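PDB 5D8Z: endoglucanase from Ganoderma lucidum, which probably hydrolyses internal beta-1,4-glucosidic bonds of cellulose as an endo-acting cellulase of glycoside hydrolase family 5. Local coordinates for residues Val161-His166 against Asp233-Leu238; His166-Ile171 against Pro198-Thr203; Cys115-His120 against Asp155-Gly160. One frame throughout, in Å; residues are numbered along the deposited sequence.

All three contacts lie in or just beyond the eight-stranded barrel. Contacts 1 and 2 each touch a bound glucose, while contact 3 lies deeper in the barrel wall, the side chain of Asp118 about 10 Å from a glucose. Contact 1 holds Glu164 and Tyr237 in the glycan pocket. Contact 2, whose centre is about 9 Å from that of contact 1, shares His166 with it; Thr203 O and His235 N, 3.0 Å apart, probably join the two by a backbone hydrogen bond. Contact 3, a strand pairing, has its centre about 14 Å from that of contact 1, and meets it where Asn163 N approaches Val119 O at 3.0 Å, a probable hydrogen bond.

Contact 1 of 3, residues Val161-His166 against Asp233-Leu238; sequences VMNEPH and DVHKYL. With BGC (beta-D-glucopyranose), chain C.
At the C-terminal end of the barrel, in the glycan pocket, the loop after strand 157-160 meets strand 230-235 and the residues beyond it. Their backbones stay well apart, with Glu164 CA and His235 CA 7.9 Å from each other, so side chains make the contact. Glu164 sets off with CG anti to its carbonyl carbon (chi1 -74°) and then runs extended, which carries the carboxylate past the edge of the His235 imidazole. There His235 ND1 donates to Glu164 OE2 over 3.0 Å. The bond is practically straight (177°), lies in the ring plane and uses the anti lone pair, the one turned from OE1. Carboxylate and ring are nonetheless inclined by 56°. The other oxygen is given to the sugar: O4 of the glucose of chain C donates to Glu164 OE1 at 3.1 Å.

Farther round the same ring edge, Asn163 OD1 lies in the imidazole plane, 3.3 Å from His235 CE1; its hydrogen bond comes from Arg76, not from the histidine. His235 NE2 bonds to Thr275 OG1, so both nitrogens have a partner, that of NE2 a weak one. Tyr237 also touches the sugar, its CE2 3.6 Å from C6 of the chain C glucose, while its hydroxyl is hydrogen-bonded to Glu276 OE1. A carboxylate that accepts N-H from histidine and O-H from sugar would be expected to have its negative charge favoured. Asn163, Glu164 and Pro165 form the Asn-Glu-Pro sequence of family 5 cellulases, whose glutamate, just after the fourth barrel strand, is as a rule the general acid/base; Glu276, near the end of the seventh, matches the usual nucleophile.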
loop_
_atom_site.group_PDB
_atom_site.type_symbol
_atom_site.label_atom_id
_atom_site.label_comp_id
_atom_site.label_asym_id
_atom_site.label_seq_id
_atom_site.Cartn_x
_atom_site.Cartn_y
_atom_site.Cartn_z
ATOM N N VAL A 161 2.299 -7.490 -1.034
ATOM C CA VAL A 161 3.137 -8.489 -0.388
ATOM C C VAL A 161 3.750 -7.960 0.889
ATOM O O VAL A 161 3.683 -8.608 1.917
ATOM C CB VAL A 161 4.266 -8.967 -1.331
ATOM C CG1 VAL A 161 5.281 -9.807 -0.587
ATOM C CG2 VAL A 161 3.704 -9.789 -2.481
ATOM N N MET A 162 4.345 -6.780 0.835
ATOM C CA MET A 162 4.972 -6.252 2.012
ATOM C C MET A 162 5.185 -4.771 1.936
ATOM O O MET A 162 5.665 -4.256 0.940
ATOM C CB MET A 162 6.327 -6.906 2.213
ATOM C CG MET A 162 7.113 -6.349 3.398
ATOM S SD MET A 162 6.321 -6.562 5.003
ATOM C CE MET A 162 6.082 -8.335 5.015
ATOM N N ASN A 163 4.887 -4.101 3.038
ATOM C CA ASN A 163 4.991 -2.672 3.101
ATOM C C ASN A 163 6.379 -2.213 3.463
ATOM O O ASN A 163 6.925 -2.636 4.460
ATOM C CB ASN A 163 4.074 -2.141 4.161
ATOM C CG ASN A 163 4.163 -0.656 4.268
ATOM O OD1 ASN A 163 3.711 0.055 3.382
ATOM N ND2 ASN A 163 4.752 -0.171 5.342
ATOM N N GLU A 164 6.925 -1.319 2.655
ATOM C CA GLU A 164 8.193 -0.611 2.927
ATOM C C GLU A 164 9.393 -1.374 3.493
ATOM O O GLU A 164 9.927 -1.009 4.533
ATOM C CB GLU A 164 7.913 0.627 3.765
ATOM C CG GLU A 164 7.265 1.720 2.952
ATOM C CD GLU A 164 7.131 3.038 3.706
ATOM O OE1 GLU A 164 7.391 3.046 4.925
ATOM O OE2 GLU A 164 6.760 4.072 3.072
ATOM N N PRO A 165 9.863 -2.395 2.784
ATOM C CA PRO A 165 11.151 -2.961 3.162
ATOM C C PRO A 165 12.232 -1.886 3.206
ATOM O O PRO A 165 12.249 -0.982 2.369
ATOM C CB PRO A 165 11.465 -3.942 2.044
ATOM C CG PRO A 165 10.185 -4.178 1.288
ATOM C CD PRO A 165 9.222 -3.094 1.652
ATOM N N HIS A 166 13.106 -1.968 4.193
ATOM C CA HIS A 166 14.148 -1.009 4.333
ATOM C C HIS A 166 15.297 -1.656 5.044
ATOM O O HIS A 166 15.127 -2.675 5.689
ATOM C CB HIS A 166 13.668 0.196 5.094
ATOM C CG HIS A 166 13.467 -0.045 6.554
ATOM N ND1 HIS A 166 14.493 0.041 7.468
ATOM C CD2 HIS A 166 12.353 -0.344 7.261
ATOM C CE1 HIS A 166 14.023 -0.209 8.675
ATOM N NE2 HIS A 166 12.728 -0.446 8.577
ATOM N N ASP A 233 5.807 -1.980 -6.561
ATOM C CA ASP A 233 5.126 -1.290 -5.488
ATOM C C ASP A 233 6.094 -0.230 -5.081
ATOM O O ASP A 233 7.187 -0.546 -4.646
ATOM C CB ASP A 233 4.937 -2.284 -4.331
ATOM C CG ASP A 233 4.045 -1.748 -3.203
ATOM O OD1 ASP A 233 3.659 -0.562 -3.268
ATOM O OD2 ASP A 233 3.744 -2.524 -2.243
ATOM N N VAL A 234 5.729 1.031 -5.226
ATOM C CA VAL A 234 6.632 2.103 -4.814
ATOM C C VAL A 234 5.911 3.183 -4.029
ATOM O O VAL A 234 4.694 3.346 -4.125
ATOM C CB VAL A 234 7.407 2.713 -6.006
ATOM C CG1 VAL A 234 8.066 1.614 -6.826
ATOM C CG2 VAL A 234 6.489 3.515 -6.906
ATOM N N HIS A 235 6.711 3.904 -3.249
ATOM C CA HIS A 235 6.262 4.923 -2.326
ATOM C C HIS A 235 7.153 6.160 -2.512
ATOM O O HIS A 235 8.334 6.027 -2.847
ATOM C CB HIS A 235 6.413 4.395 -0.913
ATOM C CG HIS A 235 5.453 3.302 -0.548
ATOM N ND1 HIS A 235 5.266 2.897 0.754
ATOM C CD2 HIS A 235 4.602 2.558 -1.293
ATOM C CE1 HIS A 235 4.363 1.937 0.793
ATOM N NE2 HIS A 235 3.936 1.718 -0.436
ATOM N N LYS A 236 6.574 7.347 -2.307
ATOM C CA LYS A 236 7.257 8.638 -2.510
ATOM C C LYS A 236 6.511 9.811 -1.872
ATOM O O LYS A 236 5.317 10.071 -2.171
ATOM C CB LYS A 236 7.416 8.948 -3.994
ATOM C CG LYS A 236 8.855 8.982 -4.450
ATOM C CD LYS A 236 9.548 10.229 -3.957
ATOM C CE LYS A 236 10.920 9.954 -3.380
ATOM N NZ LYS A 236 11.409 11.209 -2.730
ATOM N N TYR A 237 7.232 10.543 -1.027
ATOM C CA TYR A 237 6.666 11.671 -0.295
ATOM C C TYR A 237 7.310 12.932 -0.819
ATOM O O TYR A 237 8.282 12.845 -1.545
ATOM C CB TYR A 237 6.915 11.477 1.192
ATOM C CG TYR A 237 6.025 10.397 1.748
ATOM C CD1 TYR A 237 4.708 10.677 2.092
ATOM C CD2 TYR A 237 6.472 9.095 1.899
ATOM C CE1 TYR A 237 3.884 9.713 2.618
ATOM C CE2 TYR A 237 5.637 8.121 2.403
ATOM C CZ TYR A 237 4.349 8.439 2.758
ATOM O OH TYR A 237 3.504 7.486 3.252
ATOM N N LEU A 238 6.783 14.097 -0.456
ATOM C CA LEU A 238 7.194 15.340 -1.094
ATOM C C LEU A 238 8.059 16.245 -0.217
ATOM O O LEU A 238 8.278 17.412 -0.550
ATOM C CB LEU A 238 5.952 16.086 -1.599
ATOM C CG LEU A 238 5.355 15.492 -2.896
ATOM C CD1 LEU A 238 4.533 14.245 -2.608
ATOM C CD2 LEU A 238 4.497 16.470 -3.687
HETATM C C2 BGC C . 9.357 6.940 8.008
HETATM C C3 BGC C . 7.971 6.348 7.668
HETATM C C4 BGC C . 7.598 6.517 6.205
HETATM C C5 BGC C . 8.767 6.096 5.292
HETATM C C6 BGC C . 8.514 6.502 3.842
HETATM C C1 BGC C . 10.483 6.635 6.986
HETATM O O2 BGC C . 9.739 6.436 9.293
HETATM O O3 BGC C . 6.899 6.974 8.403
HETATM O O4 BGC C . 6.349 5.809 6.013
HETATM O O5 BGC C . 10.017 6.719 5.634
HETATM O O6 BGC C . 9.471 7.460 3.378
#

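Contact 2 of 3, residues His166-Ile171 against Pro198-Thr203; sequences HDVPDI and PGNNWT. With BGC (beta-D-glucopyranose), chain B.
The rings of His166 and Trp202 lie face to face, both side chains extending in the same direction, and join the loops that follow strands 157-160 and 194-198. The imidazole covers the six-membered half of the indole in an offset stack, centroids 3.7 Å apart and planes only 4° from parallel. Trp202 CZ2 sits over the middle of the histidine ring. Behind the imidazole, His166 CB rests over the five-membered half, 3.4 Å from the centroid of that Trp202 ring, as a CH-pi contact, so both indole rings have His166 atoms over this face. This fit depends on His166 holding CG lodged between its backbone N and carbonyl carbon (chi1 73°). The opposite face of Trp202, a residue of the glycan pocket, is turned to the sugar: O3 of the chain B glucose stands over its rim, 3.3 Å from Trp202 CD1.

Beside the stack, the amide of Asn200 reaches from the second loop to the first. Its ND2 donates to Val168 O at 3.1 Å, on a carbonyl lone pair and nearly in the amide plane, though the bond is bent (142°). Asn200 OD1 turns back and accepts from Asn201 N at 2.6 Å. A water fills the seam between the loops, accepting from Asp167 N and donating to Asn201 OD1, each at 3.2 Å. At the start of helix 171-187, Ile171 CD1 touches Asn200 CB.

The imidazole is held at both nitrogens. His166 ND1 donates to Asp167 OD2 at 2.8 Å, meeting the carboxylate from above its plane, and NE2 is hydrogen-bonded to the carbonyl oxygen of Ser38. With an acceptor at each nitrogen, one of them charged, His166 is probably protonated, which would lend cation-pi character to its stack on the indole face opposite the glucose.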
loop_
_atom_site.group_PDB
_atom_site.type_symbol
_atom_site.label_atom_id
_atom_site.label_comp_id
_atom_site.label_asym_id
_atom_site.label_seq_id
_atom_site.Cartn_x
_atom_site.Cartn_y
_atom_site.Cartn_z
ATOM N N HIS A 166 13.106 -1.968 4.193
ATOM C CA HIS A 166 14.148 -1.009 4.333
ATOM C C HIS A 166 15.297 -1.656 5.044
ATOM O O HIS A 166 15.127 -2.675 5.689
ATOM C CB HIS A 166 13.668 0.196 5.094
ATOM C CG HIS A 166 13.467 -0.045 6.554
ATOM N ND1 HIS A 166 14.493 0.041 7.468
ATOM C CD2 HIS A 166 12.353 -0.344 7.261
ATOM C CE1 HIS A 166 14.023 -0.209 8.675
ATOM N NE2 HIS A 166 12.728 -0.446 8.577
ATOM N N ASP A 167 16.472 -1.053 4.878
ATOM C CA ASP A 167 17.754 -1.568 5.368
ATOM C C ASP A 167 17.869 -3.108 5.349
ATOM O O ASP A 167 18.272 -3.745 6.343
ATOM C CB ASP A 167 18.073 -0.960 6.739
ATOM C CG ASP A 167 17.989 0.585 6.735
ATOM O OD1 ASP A 167 18.813 1.206 6.029
ATOM O OD2 ASP A 167 17.102 1.171 7.419
ATOM N N VAL A 168 17.526 -3.679 4.198
ATOM C CA VAL A 168 17.688 -5.100 3.932
ATOM C C VAL A 168 19.060 -5.351 3.348
ATOM O O VAL A 168 19.446 -4.699 2.385
ATOM C CB VAL A 168 16.665 -5.555 2.879
ATOM C CG1 VAL A 168 16.861 -7.017 2.472
ATOM C CG2 VAL A 168 15.263 -5.304 3.406
ATOM N N PRO A 169 19.812 -6.305 3.899
ATOM C CA PRO A 169 21.184 -6.441 3.364
ATOM C C PRO A 169 21.336 -7.108 1.977
ATOM O O PRO A 169 22.243 -6.734 1.271
ATOM C CB PRO A 169 21.920 -7.220 4.448
ATOM C CG PRO A 169 20.856 -7.870 5.253
ATOM C CD PRO A 169 19.623 -7.031 5.162
ATOM N N ASP A 170 20.487 -8.057 1.580
ATOM C CA ASP A 170 20.620 -8.672 0.257
ATOM C C ASP A 170 19.298 -8.704 -0.489
ATOM O O ASP A 170 18.434 -9.547 -0.230
ATOM C CB ASP A 170 21.185 -10.090 0.334
ATOM C CG ASP A 170 21.195 -10.801 -1.033
ATOM O OD1 ASP A 170 20.120 -10.972 -1.642
ATOM O OD2 ASP A 170 22.275 -11.203 -1.509
ATOM N N ILE A 171 19.183 -7.829 -1.469
ATOM C CA ILE A 171 17.960 -7.690 -2.204
ATOM C C ILE A 171 17.529 -8.910 -3.027
ATOM O O ILE A 171 16.333 -9.130 -3.252
ATOM C CB ILE A 171 18.061 -6.485 -3.134
ATOM C CG1 ILE A 171 16.678 -6.128 -3.670
ATOM C CG2 ILE A 171 19.034 -6.770 -4.269
ATOM C CD1 ILE A 171 15.742 -5.633 -2.599
ATOM N N PRO A 198 7.460 -5.099 -3.648
ATOM C CA PRO A 198 8.181 -4.064 -2.975
ATOM C C PRO A 198 9.661 -4.358 -2.921
ATOM O O PRO A 198 10.043 -5.523 -2.825
ATOM C CB PRO A 198 7.634 -4.172 -1.568
ATOM C CG PRO A 198 7.482 -5.658 -1.378
ATOM C CD PRO A 198 7.183 -6.219 -2.738
ATOM N N GLY A 199 10.470 -3.311 -3.012
ATOM C CA GLY A 199 11.888 -3.382 -2.779
ATOM C C GLY A 199 12.382 -2.494 -1.655
ATOM O O GLY A 199 11.648 -2.112 -0.775
ATOM N N ASN A 200 13.655 -2.151 -1.704
ATOM C CA ASN A 200 14.380 -1.651 -0.554
ATOM C C ASN A 200 14.191 -0.165 -0.395
ATOM O O ASN A 200 13.361 0.446 -1.079
ATOM C CB ASN A 200 15.843 -1.987 -0.743
ATOM C CG ASN A 200 16.566 -2.185 0.562
ATOM O OD1 ASN A 200 16.231 -1.546 1.574
ATOM N ND2 ASN A 200 17.590 -3.054 0.553
ATOM N N ASN A 201 14.968 0.411 0.513
ATOM C CA ASN A 201 14.854 1.815 0.914
ATOM C C ASN A 201 13.410 2.305 1.038
ATOM O O ASN A 201 13.034 3.296 0.432
ATOM C CB ASN A 201 15.691 2.725 0.003
ATOM C CG ASN A 201 15.980 4.084 0.650
ATOM O OD1 ASN A 201 16.383 4.159 1.825
ATOM N ND2 ASN A 201 15.778 5.171 -0.113
ATOM N N TRP A 202 12.614 1.607 1.849
ATOM C CA TRP A 202 11.219 1.946 2.040
ATOM C C TRP A 202 10.507 2.022 0.699
ATOM O O TRP A 202 9.622 2.872 0.526
ATOM C CB TRP A 202 11.075 3.286 2.773
ATOM C CG TRP A 202 11.996 3.409 3.928
ATOM C CD1 TRP A 202 13.312 3.757 3.886
ATOM C CD2 TRP A 202 11.700 3.148 5.305
ATOM N NE1 TRP A 202 13.859 3.733 5.149
ATOM C CE2 TRP A 202 12.888 3.366 6.039
ATOM C CE3 TRP A 202 10.551 2.754 5.993
ATOM C CZ2 TRP A 202 12.951 3.210 7.425
ATOM C CZ3 TRP A 202 10.618 2.608 7.376
ATOM C CH2 TRP A 202 11.807 2.838 8.072
ATOM N N THR A 203 10.868 1.118 -0.223
ATOM C CA THR A 203 10.439 1.185 -1.636
ATOM C C THR A 203 10.433 2.589 -2.171
ATOM O O THR A 203 9.540 2.974 -2.920
ATOM C CB THR A 203 9.001 0.648 -1.908
ATOM O OG1 THR A 203 8.158 0.819 -0.756
ATOM C CG2 THR A 203 9.016 -0.774 -2.312
HETATM C C2 BGC B . 14.388 8.034 4.659
HETATM C C3 BGC B . 12.935 7.804 5.121
HETATM C C4 BGC B . 12.863 7.302 6.580
HETATM C C5 BGC B . 13.940 7.937 7.510
HETATM C C6 BGC B . 14.246 7.062 8.724
HETATM C C1 BGC B . 15.132 8.917 5.665
HETATM O O1 BGC B . 16.450 9.239 5.201
HETATM O O2 BGC B . 14.411 8.633 3.358
HETATM O O3 BGC B . 12.268 6.883 4.225
HETATM O O4 BGC B . 11.559 7.586 7.138
HETATM O O5 BGC B . 15.218 8.210 6.904
HETATM O O6 BGC B . 15.427 7.572 9.346
HETATM O O HOH W 1 17.355 1.292 2.821
#

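Contact 3 of 3, residues Cys115-His120 against Asp155-Gly160; sequences CIVDVH and DKIIFG
This is a parallel strand pairing in the barrel wall, between strand 114-119 and its neighbour 157-160, the third and fourth strands in order. The two run the same way with their short axes inclined by 21°, and Cys115, Ile116, Val117 and Asp118 stand beside Ile157, Ile158, Phe159 and Gly160. Hydrogen bonds zigzag between them. Cys115 N donates to Lys156 O at 2.9 Å, and Ile158 N returns to Cys115 O at 3.0 Å. Next, Val117 N reaches Ile158 O, also 3.0 Å, nearly along the C=O axis, and Gly160 N answers to Val117 O at 3.0 Å. The ladder ends in a weak rung, Val119 N to Gly160 O at 3.3 Å. Ile116 and Asp118 turn their backbone polar groups to strand 74-79 instead.

Side chains alternate. On the face of Ile116, Ile158 and Asp118, the two isoleucines cross obliquely, Ile116 CG1 meeting Ile158 CG2 at 3.4 Å. Gly160, on the same face, brings only backbone up to Ile116 and Asp118. Asp118 OD2 accepts from His120 ND1 at 2.7 Å through its syn lone pair, in the imidazole plane and almost straight (169°), while OD1 forms a salt bridge with Arg76. This buried charge thus has two partners near the pocket end of the strand.

The other face carries Val117 and Ile157, whose CG2 methyls are 4.1 Å apart, with Phe159 beside Ile157. Helices 95-110 and 137-149 cover these residues, and Cys115 is tied to Cys108 of the first by a disulfide. Two adjacent parallel strands, joined in sequence through helix 137-149, form the beta-alpha-beta crossover from which a TIM barrel is built.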
loop_
_atom_site.group_PDB
_atom_site.type_symbol
_atom_site.label_atom_id
_atom_site.label_comp_id
_atom_site.label_asym_id
_atom_site.label_seq_id
_atom_site.Cartn_x
_atom_site.Cartn_y
_atom_site.Cartn_z
ATOM N N CYS A 115 -9.480 -3.328 -3.584
ATOM C CA CYS A 115 -8.857 -3.219 -2.244
ATOM C C CYS A 115 -7.496 -3.886 -2.151
ATOM O O CYS A 115 -7.376 -5.069 -2.403
ATOM C CB CYS A 115 -9.774 -3.812 -1.173
ATOM S SG CYS A 115 -11.505 -3.393 -1.517
ATOM N N ILE A 116 -6.479 -3.119 -1.776
ATOM C CA ILE A 116 -5.164 -3.646 -1.513
ATOM C C ILE A 116 -5.078 -4.137 -0.084
ATOM O O ILE A 116 -5.296 -3.359 0.847
ATOM C CB ILE A 116 -4.123 -2.558 -1.646
ATOM C CG1 ILE A 116 -3.928 -2.168 -3.117
ATOM C CG2 ILE A 116 -2.814 -3.013 -1.045
ATOM C CD1 ILE A 116 -3.669 -0.688 -3.296
ATOM N N VAL A 117 -4.770 -5.426 0.080
ATOM C CA VAL A 117 -4.567 -6.043 1.368
ATOM C C VAL A 117 -3.068 -5.975 1.634
ATOM O O VAL A 117 -2.307 -6.798 1.143
ATOM C CB VAL A 117 -5.048 -7.503 1.353
ATOM C CG1 VAL A 117 -4.559 -8.236 2.595
ATOM C CG2 VAL A 117 -6.560 -7.587 1.282
ATOM N N ASP A 118 -2.660 -4.973 2.399
ATOM C CA ASP A 118 -1.255 -4.604 2.643
ATOM C C ASP A 118 -0.737 -5.117 3.980
ATOM O O ASP A 118 -1.171 -4.615 5.029
ATOM C CB ASP A 118 -1.141 -3.067 2.668
ATOM C CG ASP A 118 0.222 -2.562 3.190
ATOM O OD1 ASP A 118 1.296 -3.034 2.694
ATOM O OD2 ASP A 118 0.207 -1.678 4.079
ATOM N N VAL A 119 0.188 -6.077 3.955
ATOM C CA VAL A 119 0.807 -6.544 5.199
ATOM C C VAL A 119 1.879 -5.535 5.579
ATOM O O VAL A 119 2.913 -5.422 4.915
ATOM C CB VAL A 119 1.430 -7.956 5.099
ATOM C CG1 VAL A 119 2.109 -8.306 6.399
ATOM C CG2 VAL A 119 0.398 -9.014 4.789
ATOM N N HIS A 120 1.647 -4.827 6.678
ATOM C CA HIS A 120 2.389 -3.622 7.022
ATOM C C HIS A 120 3.555 -3.876 7.957
ATOM O O HIS A 120 3.641 -3.300 9.018
ATOM C CB HIS A 120 1.438 -2.644 7.669
ATOM C CG HIS A 120 1.767 -1.216 7.382
ATOM N ND1 HIS A 120 1.364 -0.581 6.225
ATOM C CD2 HIS A 120 2.454 -0.299 8.097
ATOM C CE1 HIS A 120 1.786 0.668 6.239
ATOM N NE2 HIS A 120 2.456 0.862 7.360
ATOM N N ASP A 155 -11.728 -10.813 -7.853
ATOM C CA ASP A 155 -10.697 -10.158 -8.698
ATOM C C ASP A 155 -10.483 -8.684 -8.375
ATOM O O ASP A 155 -9.633 -8.054 -8.982
ATOM C CB ASP A 155 -11.005 -10.262 -10.213
ATOM C CG ASP A 155 -11.754 -11.537 -10.588
ATOM O OD1 ASP A 155 -12.930 -11.675 -10.164
ATOM O OD2 ASP A 155 -11.176 -12.382 -11.319
ATOM N N LYS A 156 -11.283 -8.128 -7.464
ATOM C CA LYS A 156 -11.144 -6.732 -7.054
ATOM C C LYS A 156 -10.091 -6.583 -5.943
ATOM O O LYS A 156 -9.710 -5.471 -5.592
ATOM C CB LYS A 156 -12.503 -6.177 -6.609
ATOM C CG LYS A 156 -13.478 -5.854 -7.746
ATOM C CD LYS A 156 -13.070 -4.572 -8.452
ATOM C CE LYS A 156 -13.703 -4.432 -9.836
ATOM N NZ LYS A 156 -15.039 -3.743 -9.846
ATOM N N ILE A 157 -9.600 -7.706 -5.425
ATOM C CA ILE A 157 -8.491 -7.714 -4.482
ATOM C C ILE A 157 -7.101 -7.608 -5.150
ATOM O O ILE A 157 -6.892 -8.018 -6.296
ATOM C CB ILE A 157 -8.547 -8.957 -3.603
ATOM C CG1 ILE A 157 -9.936 -9.118 -2.989
ATOM C CG2 ILE A 157 -7.547 -8.842 -2.467
ATOM C CD1 ILE A 157 -10.223 -8.138 -1.879
ATOM N N ILE A 158 -6.171 -7.000 -4.430
ATOM C CA ILE A 158 -4.833 -6.700 -4.915
ATOM C C ILE A 158 -3.952 -6.979 -3.738
ATOM O O ILE A 158 -4.092 -6.349 -2.720
ATOM C CB ILE A 158 -4.687 -5.210 -5.239
ATOM C CG1 ILE A 158 -5.374 -4.886 -6.566
ATOM C CG2 ILE A 158 -3.226 -4.765 -5.245
ATOM C CD1 ILE A 158 -5.532 -3.396 -6.862
ATOM N N PHE A 159 -3.052 -7.933 -3.862
ATOM C CA PHE A 159 -2.280 -8.378 -2.716
ATOM C C PHE A 159 -0.996 -7.584 -2.620
ATOM O O PHE A 159 -0.148 -7.656 -3.515
ATOM C CB PHE A 159 -1.936 -9.841 -2.839
ATOM C CG PHE A 159 -3.100 -10.718 -3.056
ATOM C CD1 PHE A 159 -3.739 -11.291 -1.992
ATOM C CD2 PHE A 159 -3.507 -11.042 -4.338
ATOM C CE1 PHE A 159 -4.816 -12.156 -2.184
ATOM C CE2 PHE A 159 -4.558 -11.926 -4.555
ATOM C CZ PHE A 159 -5.226 -12.482 -3.472
ATOM N N GLY A 160 -0.852 -6.838 -1.529
ATOM C CA GLY A 160 0.372 -6.077 -1.301
ATOM C C GLY A 160 1.314 -6.857 -0.400
ATOM O O GLY A 160 1.162 -6.855 0.849
#